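Local coordinates for caspase-1 (Spodoptera frugiperda, PDB 1M72) that cleaves proteins as a cysteine endopeptidase of the caspase family and probably takes part in the protease cascade that carries out apoptosis, at the interface of chains A and B. Residues are numbered along the deposited sequence; one frame, centred on the assembly and turned at random. Chains: chain A/B, Caspase-1.

Contact 1: the interface of chains A and B. Residues chain A 20-23, 260-261; chain B 230, 234.
B:Gln230 reaches from helix 221-235 of one catalytic unit into a bay of the other, lined by A:Thr260, A:Arg261 and the segment from A:Arg20 to A:Ala22. Its chain runs out extended, with CG opposite the backbone N (chi1 -171°), which brings the amide beside NH1 of A:Arg261. At the base of the side chain, the CA of B:Gln230 packs against CB of A:Thr260 at 3.7 Å. OE1 of B:Gln230, the amide oxygen as modelled, lies 2.9 Å from the carbonyl O of A:Thr260, a pairing of two acceptors. Exchanging the amide N and O would allow a hydrogen bond here, so the assignment of the two atoms is doubtful. The atom built as NE2 of B:Gln230 contacts a water at 2.9 Å, and that water meets OD1 of A:Asn21 at 2.8 Å, bridging the chains. Beside this, A:Arg20 passes along B:Leu234 in the opposite direction.

One shell out, A:Arg261 shapes the wall of the bay. Its side chain crosses that of B:Gln230 at about a right angle, the two flat groups turned 53° apart. NH1 and NH2 both donate to the carbonyl O of A:Arg20 from one face of that carbonyl, well above its plane. NH1 of A:Arg261 also donates to the O of A:Ala22 at 2.8 Å, in the carbonyl plane and on a lone pair. NE of A:Arg20 donates to OD1 of A:Asn21, which probably helps to hold the amide that meets the water. In this way A:Arg261 ties the N-terminal segment to the stretch following strand 254-257, which probably sets the surface that the partner helix meets and helps to join the two halves of the caspase tetramer.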
# COMPACT_ATOMS: atom_id res chain seq x y z
N ARG A 20 2.44 23.22 -7.01
CA ARG A 20 1.55 22.27 -7.64
C ARG A 20 2.20 21.02 -8.26
O ARG A 20 1.81 19.87 -7.93
CB ARG A 20 0.66 22.97 -8.68
CG ARG A 20 -0.34 21.99 -9.29
CD ARG A 20 -1.12 22.54 -10.44
NE ARG A 20 -1.62 21.40 -11.21
CZ ARG A 20 -2.89 21.19 -11.48
NH1 ARG A 20 -3.80 22.05 -11.04
NH2 ARG A 20 -3.27 20.11 -12.14
N ASN A 21 3.19 21.23 -9.13
CA ASN A 21 3.80 20.10 -9.80
C ASN A 21 5.13 19.56 -9.31
O ASN A 21 5.77 18.81 -10.00
CB ASN A 21 3.87 20.41 -11.29
CG ASN A 21 2.50 20.84 -11.85
OD1 ASN A 21 1.45 20.25 -11.55
ND2 ASN A 21 2.51 21.89 -12.67
N ALA A 22 5.51 19.93 -8.09
CA ALA A 22 6.77 19.48 -7.51
C ALA A 22 6.85 17.98 -7.38
O ALA A 22 5.93 17.34 -6.93
CB ALA A 22 6.98 20.13 -6.13
N PRO A 23 7.97 17.38 -7.77
CA PRO A 23 8.02 15.93 -7.61
C PRO A 23 8.36 15.50 -6.21
O PRO A 23 8.22 14.32 -5.86
CB PRO A 23 9.08 15.50 -8.62
CG PRO A 23 10.01 16.77 -8.67
CD PRO A 23 8.98 17.87 -8.74
N THR A 260 1.43 11.54 -3.11
CA THR A 260 1.38 12.08 -4.47
C THR A 260 2.76 12.64 -4.93
O THR A 260 2.93 13.03 -6.10
CB THR A 260 0.33 13.17 -4.59
OG1 THR A 260 0.68 14.25 -3.70
CG2 THR A 260 -1.06 12.60 -4.27
N ARG A 261 3.73 12.71 -4.00
CA ARG A 261 5.07 13.20 -4.31
C ARG A 261 6.07 12.32 -3.60
O ARG A 261 5.72 11.58 -2.69
CB ARG A 261 5.25 14.66 -3.84
CG ARG A 261 4.17 15.65 -4.34
CD ARG A 261 4.40 17.07 -3.78
NE ARG A 261 3.24 17.94 -3.92
CZ ARG A 261 2.76 18.42 -5.07
NH1 ARG A 261 3.31 18.14 -6.23
NH2 ARG A 261 1.67 19.17 -5.05
N GLN B 230 -0.38 11.53 -8.14
CA GLN B 230 -0.31 12.97 -8.27
C GLN B 230 -1.23 13.42 -9.38
O GLN B 230 -2.03 14.34 -9.24
CB GLN B 230 1.13 13.40 -8.55
CG GLN B 230 1.29 14.89 -8.48
CD GLN B 230 2.70 15.37 -8.74
OE1 GLN B 230 3.67 15.06 -7.97
NE2 GLN B 230 2.85 16.16 -9.81
N LEU B 234 -4.38 15.74 -8.64
CA LEU B 234 -4.37 17.14 -9.09
C LEU B 234 -5.14 17.49 -10.35
O LEU B 234 -5.84 18.51 -10.37
CB LEU B 234 -2.94 17.64 -9.29
CG LEU B 234 -1.98 17.49 -8.12
CD1 LEU B 234 -0.61 17.99 -8.56
CD2 LEU B 234 -2.48 18.27 -6.93
O HOH W 1 1.14 17.51 -11.69

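Contact 2: the interface of chains A and B. Residues chain A 234-235; chain B 20-21.
A:Asp235 and B:Arg20 pair across the two chains in a salt bridge. The guanidinium nitrogen NH2 of B:Arg20 is modelled 2.4 Å from the carboxylate oxygen OD1 of A:Asp235. That length is so short that its exact value is doubtful. The hydrogen bond is bent, 123° at the hydrogen, although NH2 meets OD1 nearly along its C-O axis. Carboxylate and guanidinium lie almost flat with each other, their planes 12° apart, so the acid addresses the edge of the arginine and not its face. The two side chains cross at a slant. A:Asp235 turns its carboxylate toward the arginine with CG opposite its own carbonyl carbon (chi1 -52°).

Further electrostatic help probably comes from the end of the helix. The backbone O of A:Leu234 lies 3.4 Å from the same NH2 of B:Arg20, close enough for its partial negative charge to favour the cation. Within chain B, NE of B:Arg20 makes a weak hydrogen bond to OD1 of B:Asn21 at 3.4 Å; this acceptor lies at the guanidinium edge and may limit rotation of the group.

The apolar share belongs to A:Leu234. CD1 of A:Leu234 sits 4.1 Å from CG of B:Arg20, against its aliphatic part. The arginine chain is stretched from CG to NE, and this carries the charged head past the leucine to the acid beyond, while CB of A:Leu234 lies 3.9 Å from NH2 of B:Arg20. One long side chain therefore packs along a leucine and pairs with its neighbour.

In the fold, A:Leu234 and A:Asp235 are the last two residues of helix 221-235, and B:Arg20 and B:Asn21 belong to the loop leading toward strand 31-39 of the other chain.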
# COMPACT_ATOMS: atom_id res chain seq x y z
N LEU A 234 13.92 -11.38 3.84
CA LEU A 234 15.08 -12.24 3.68
C LEU A 234 15.88 -12.60 4.93
O LEU A 234 16.30 -13.72 5.07
CB LEU A 234 16.06 -11.62 2.65
CG LEU A 234 15.55 -11.46 1.21
CD1 LEU A 234 16.54 -10.73 0.33
CD2 LEU A 234 15.28 -12.82 0.67
N ASP A 235 16.04 -11.67 5.86
CA ASP A 235 16.91 -11.93 6.98
C ASP A 235 16.33 -12.47 8.27
O ASP A 235 17.07 -12.67 9.23
CB ASP A 235 17.73 -10.67 7.28
CG ASP A 235 18.46 -10.11 6.01
OD1 ASP A 235 18.68 -10.87 5.02
OD2 ASP A 235 18.82 -8.90 6.02
N ARG B 20 19.88 -13.41 -4.20
CA ARG B 20 19.31 -13.01 -2.95
C ARG B 20 19.20 -11.53 -2.63
O ARG B 20 18.11 -11.05 -2.26
CB ARG B 20 20.03 -13.74 -1.84
CG ARG B 20 19.41 -13.53 -0.48
CD ARG B 20 20.39 -13.89 0.60
NE ARG B 20 20.11 -13.13 1.80
CZ ARG B 20 19.71 -13.70 2.92
NH1 ARG B 20 19.58 -15.02 2.96
NH2 ARG B 20 19.43 -12.95 3.99
N ASN B 21 20.32 -10.81 -2.75
CA ASN B 21 20.35 -9.39 -2.40
C ASN B 21 20.24 -8.38 -3.52
O ASN B 21 20.63 -7.23 -3.35
CB ASN B 21 21.62 -9.10 -1.62
CG ASN B 21 21.80 -10.03 -0.45
OD1 ASN B 21 20.92 -10.14 0.40
ND2 ASN B 21 22.93 -10.73 -0.41

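Contact 1 and contact 2 lie about 33 Å apart, near opposite ends of one two-fold interface, and use the same elements with the chains exchanged: the C-terminal part of helix 221-235 from one chain and the loop at residues 20-21 from the other. Each chain thus gives its helix at one contact and its loop at the other, matching the antiparallel pairing of heterodimers in the caspase heterotetramer. From A:Cys150 the centre of contact 2 is about 23 Å and that of contact 1 about 33 Å, a difference reflecting which chain gives the helix. Neither includes a catalytic residue, so an assembly role is likely.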